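Local coordinates for protein phosphodiesterase (Candida albicans, PDB 6CPU) that belongs to the cyclic nucleotide phosphodiesterase family of the HD superfamily and carries zinc and magnesium ions in a largely helical fold, at residues M1-L10 and Q14-L28. Sequence-based numbering, arbitrary orientation.
Sequences MAEVLSLVDL and QVTDKYYKFDTFKHL
Strands 2-6 and 16-21 pair side by side as parallel neighbours in a small sheet, with Val4 set between Lys18 and Tyr20. Val4 N donates to Lys18 O at 2.8 Å, and Tyr20 N donates to Val4 O. Ser6 continues the ladder: its N donates to Tyr20 O, and its O accepts from Phe22 N. A beta bulge shifts the register between Ala2 and Glu3. Strand 16-21 is outermost in the chain's four-stranded parallel sheet; strand 46-49 flanks 2-6 on its other side.

On the face of Val4 and Ser6, Tyr19 holds CG anti to the backbone N (chi1 -174°), which carries its ring past Val4 and its hydroxyl to Leu10. Tyr19 CD1 meets Val4 CG1 at 3.7 Å. Tyr19 OH donates to Leu10 O at 2.7 Å, tilted from the carbonyl plane. Ser6 OG donates to Val8 O at 2.6 Å. These two bonds tie the turn after strand 2-6 back over the sheet.

The other face carries Leu5, whose CD2 lies 3.8 Å from Tyr20 CD2 and also meets the edge of the Phe22 ring. Leu28 CA sits over the centre of that ring. Leu28 CD1 meets Leu5 CB and reaches Leu7 CG at 4.0 Å, so the first turn of helix 25-34 packs against the C-terminal end of strand 2-6 and the residue after it. One water bridges Glu3 OE1 and Tyr20 OH, while Glu3 OE2 forms a salt bridge with Lys35.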
# COMPACT_ATOMS: atom_id res chain seq x y z
N MET A 1 -4.46 18.53 -23.23
CA MET A 1 -4.66 18.84 -21.78
C MET A 1 -5.29 17.70 -20.94
O MET A 1 -4.66 17.21 -20.02
CB MET A 1 -5.47 20.13 -21.62
CG MET A 1 -4.75 21.17 -20.77
SD MET A 1 -5.40 22.84 -20.85
CE MET A 1 -7.15 22.58 -21.11
N ALA A 2 -6.52 17.30 -21.24
CA ALA A 2 -7.21 16.28 -20.44
C ALA A 2 -7.40 14.96 -21.18
O ALA A 2 -7.47 14.92 -22.42
CB ALA A 2 -8.56 16.79 -20.00
N GLU A 3 -7.48 13.88 -20.42
CA GLU A 3 -7.97 12.61 -20.92
C GLU A 3 -9.48 12.65 -20.73
O GLU A 3 -9.96 12.86 -19.61
CB GLU A 3 -7.36 11.43 -20.16
CG GLU A 3 -8.03 10.10 -20.49
CD GLU A 3 -7.23 8.89 -20.02
OE1 GLU A 3 -6.03 8.81 -20.31
OE2 GLU A 3 -7.82 8.00 -19.37
N VAL A 4 -10.23 12.45 -21.81
CA VAL A 4 -11.68 12.54 -21.75
C VAL A 4 -12.27 11.16 -21.93
O VAL A 4 -11.92 10.43 -22.87
CB VAL A 4 -12.24 13.52 -22.81
CG1 VAL A 4 -13.76 13.57 -22.73
CG2 VAL A 4 -11.64 14.92 -22.64
N LEU A 5 -13.16 10.79 -21.01
CA LEU A 5 -13.83 9.51 -21.00
C LEU A 5 -15.30 9.82 -21.14
O LEU A 5 -15.85 10.52 -20.30
CB LEU A 5 -13.57 8.78 -19.69
CG LEU A 5 -12.10 8.68 -19.26
CD1 LEU A 5 -12.00 7.88 -17.98
CD2 LEU A 5 -11.23 8.05 -20.32
N SER A 6 -15.93 9.35 -22.22
CA SER A 6 -17.30 9.74 -22.51
C SER A 6 -18.27 8.57 -22.67
O SER A 6 -17.95 7.54 -23.27
CB SER A 6 -17.35 10.59 -23.78
OG SER A 6 -18.68 10.98 -24.05
N LEU A 7 -19.47 8.77 -22.14
CA LEU A 7 -20.57 7.84 -22.31
C LEU A 7 -21.55 8.35 -23.36
O LEU A 7 -22.56 7.69 -23.62
CB LEU A 7 -21.29 7.63 -20.98
CG LEU A 7 -20.54 6.78 -19.95
CD1 LEU A 7 -21.24 6.82 -18.60
CD2 LEU A 7 -20.42 5.34 -20.45
N VAL A 8 -21.24 9.49 -23.96
CA VAL A 8 -22.15 10.19 -24.88
C VAL A 8 -21.39 10.78 -26.07
O VAL A 8 -20.17 10.68 -26.14
CB VAL A 8 -22.92 11.31 -24.14
CG1 VAL A 8 -23.81 10.74 -23.05
CG2 VAL A 8 -21.95 12.33 -23.56
N ASP A 9 -22.12 11.41 -26.99
CA ASP A 9 -21.55 11.92 -28.25
C ASP A 9 -20.73 13.21 -28.12
O ASP A 9 -19.85 13.46 -28.95
CB ASP A 9 -22.66 12.16 -29.27
CG ASP A 9 -23.49 10.92 -29.52
OD1 ASP A 9 -22.91 9.89 -29.92
OD2 ASP A 9 -24.72 10.99 -29.30
N LEU A 10 -21.03 14.02 -27.12
CA LEU A 10 -20.41 15.35 -26.98
C LEU A 10 -18.88 15.30 -27.00
O LEU A 10 -18.26 14.43 -26.40
CB LEU A 10 -20.90 16.01 -25.69
CG LEU A 10 -20.27 17.35 -25.28
CD1 LEU A 10 -20.50 18.43 -26.33
CD2 LEU A 10 -20.81 17.78 -23.92
N GLN A 14 -11.42 21.71 -27.06
CA GLN A 14 -10.59 22.77 -26.47
C GLN A 14 -9.72 22.27 -25.31
O GLN A 14 -8.64 22.81 -25.07
CB GLN A 14 -11.45 23.95 -25.99
CG GLN A 14 -12.60 23.57 -25.05
CD GLN A 14 -12.96 24.66 -24.06
OE1 GLN A 14 -12.39 25.75 -24.06
NE2 GLN A 14 -13.93 24.36 -23.19
N VAL A 15 -10.19 21.24 -24.59
CA VAL A 15 -9.47 20.69 -23.44
C VAL A 15 -8.96 19.25 -23.63
O VAL A 15 -8.32 18.70 -22.74
CB VAL A 15 -10.33 20.74 -22.16
CG1 VAL A 15 -10.67 22.19 -21.81
CG2 VAL A 15 -11.60 19.92 -22.29
N THR A 16 -9.23 18.65 -24.80
CA THR A 16 -8.99 17.22 -25.01
C THR A 16 -7.62 16.90 -25.62
O THR A 16 -7.27 17.43 -26.66
CB THR A 16 -10.08 16.63 -25.93
OG1 THR A 16 -11.38 16.91 -25.39
CG2 THR A 16 -9.92 15.13 -26.07
N ASP A 17 -6.86 16.03 -24.96
CA ASP A 17 -5.66 15.41 -25.54
C ASP A 17 -6.04 14.06 -26.17
O ASP A 17 -5.65 13.77 -27.30
CB ASP A 17 -4.58 15.17 -24.47
CG ASP A 17 -3.32 14.48 -25.02
OD1 ASP A 17 -2.97 14.71 -26.19
OD2 ASP A 17 -2.68 13.72 -24.27
N LYS A 18 -6.79 13.26 -25.43
CA LYS A 18 -7.23 11.95 -25.90
C LYS A 18 -8.64 11.69 -25.40
O LYS A 18 -8.97 12.03 -24.25
CB LYS A 18 -6.27 10.88 -25.41
CG LYS A 18 -6.40 9.53 -26.08
CD LYS A 18 -5.24 8.64 -25.66
CE LYS A 18 -5.27 7.31 -26.38
NZ LYS A 18 -4.09 6.49 -26.00
N TYR A 19 -9.47 11.10 -26.26
CA TYR A 19 -10.89 10.92 -26.02
C TYR A 19 -11.18 9.43 -26.12
O TYR A 19 -10.79 8.79 -27.11
CB TYR A 19 -11.67 11.72 -27.07
CG TYR A 19 -13.19 11.77 -26.90
CD1 TYR A 19 -13.82 12.90 -26.40
CD2 TYR A 19 -13.98 10.69 -27.28
CE1 TYR A 19 -15.19 12.94 -26.26
CE2 TYR A 19 -15.36 10.73 -27.14
CZ TYR A 19 -15.96 11.86 -26.64
OH TYR A 19 -17.32 11.88 -26.51
N TYR A 20 -11.85 8.87 -25.11
CA TYR A 20 -12.28 7.47 -25.10
C TYR A 20 -13.78 7.46 -25.02
O TYR A 20 -14.36 8.09 -24.13
CB TYR A 20 -11.74 6.70 -23.88
CG TYR A 20 -10.25 6.46 -23.85
CD1 TYR A 20 -9.72 5.18 -24.03
CD2 TYR A 20 -9.36 7.50 -23.60
CE1 TYR A 20 -8.36 4.95 -23.98
CE2 TYR A 20 -8.00 7.27 -23.53
CZ TYR A 20 -7.50 6.00 -23.73
OH TYR A 20 -6.15 5.79 -23.68
N LYS A 21 -14.43 6.79 -25.96
CA LYS A 21 -15.87 6.66 -25.94
C LYS A 21 -16.17 5.26 -25.44
O LYS A 21 -15.72 4.29 -26.02
CB LYS A 21 -16.46 6.89 -27.34
CG LYS A 21 -17.95 6.60 -27.46
CD LYS A 21 -18.80 7.61 -26.72
CE LYS A 21 -20.19 7.07 -26.47
NZ LYS A 21 -20.84 6.69 -27.75
N PHE A 22 -16.92 5.16 -24.36
CA PHE A 22 -17.27 3.87 -23.79
C PHE A 22 -18.72 3.56 -24.08
O PHE A 22 -19.58 4.44 -23.99
CB PHE A 22 -16.98 3.85 -22.28
CG PHE A 22 -15.52 3.91 -21.98
CD1 PHE A 22 -14.74 2.77 -22.09
CD2 PHE A 22 -14.91 5.12 -21.68
CE1 PHE A 22 -13.37 2.82 -21.85
CE2 PHE A 22 -13.54 5.17 -21.45
CZ PHE A 22 -12.78 4.02 -21.53
N ASP A 23 -18.99 2.31 -24.43
CA ASP A 23 -20.34 1.85 -24.68
C ASP A 23 -21.11 1.64 -23.39
O ASP A 23 -22.34 1.75 -23.38
CB ASP A 23 -20.35 0.56 -25.53
CG ASP A 23 -19.66 -0.61 -24.84
OD1 ASP A 23 -18.81 -0.40 -23.95
OD2 ASP A 23 -19.98 -1.77 -25.20
N THR A 24 -20.40 1.35 -22.30
CA THR A 24 -21.03 1.07 -21.01
C THR A 24 -20.24 1.70 -19.85
O THR A 24 -19.03 1.88 -19.95
CB THR A 24 -21.12 -0.44 -20.73
OG1 THR A 24 -19.82 -1.00 -20.57
CG2 THR A 24 -21.84 -1.19 -21.86
N PHE A 25 -20.94 1.98 -18.77
CA PHE A 25 -20.34 2.53 -17.55
C PHE A 25 -19.39 1.49 -16.97
O PHE A 25 -18.32 1.83 -16.47
CB PHE A 25 -21.43 2.89 -16.53
CG PHE A 25 -20.93 3.63 -15.30
CD1 PHE A 25 -20.03 4.68 -15.41
CD2 PHE A 25 -21.40 3.28 -14.03
CE1 PHE A 25 -19.59 5.36 -14.27
CE2 PHE A 25 -20.97 3.96 -12.90
CZ PHE A 25 -20.06 5.00 -13.02
N LYS A 26 -19.77 0.22 -17.05
CA LYS A 26 -18.92 -0.86 -16.57
C LYS A 26 -17.56 -0.85 -17.27
O LYS A 26 -16.53 -0.97 -16.62
CB LYS A 26 -19.60 -2.22 -16.74
CG LYS A 26 -18.77 -3.37 -16.20
CD LYS A 26 -19.46 -4.71 -16.37
CE LYS A 26 -19.02 -5.44 -17.63
NZ LYS A 26 -19.63 -6.79 -17.68
N HIS A 27 -17.55 -0.71 -18.59
CA HIS A 27 -16.28 -0.66 -19.31
C HIS A 27 -15.44 0.59 -18.94
O HIS A 27 -14.20 0.51 -18.82
CB HIS A 27 -16.49 -0.76 -20.81
CG HIS A 27 -16.85 -2.14 -21.27
ND1 HIS A 27 -17.60 -2.38 -22.41
CD2 HIS A 27 -16.55 -3.36 -20.76
CE1 HIS A 27 -17.75 -3.68 -22.58
NE2 HIS A 27 -17.12 -4.30 -21.59
N LEU A 28 -16.11 1.72 -18.74
CA LEU A 28 -15.44 2.94 -18.25
C LEU A 28 -14.78 2.70 -16.88
O LEU A 28 -13.61 3.06 -16.66
CB LEU A 28 -16.44 4.10 -18.18
CG LEU A 28 -15.85 5.50 -18.03
CD1 LEU A 28 -16.80 6.57 -18.57
CD2 LEU A 28 -15.51 5.80 -16.59
O HOH W 1 -5.63 6.21 -21.13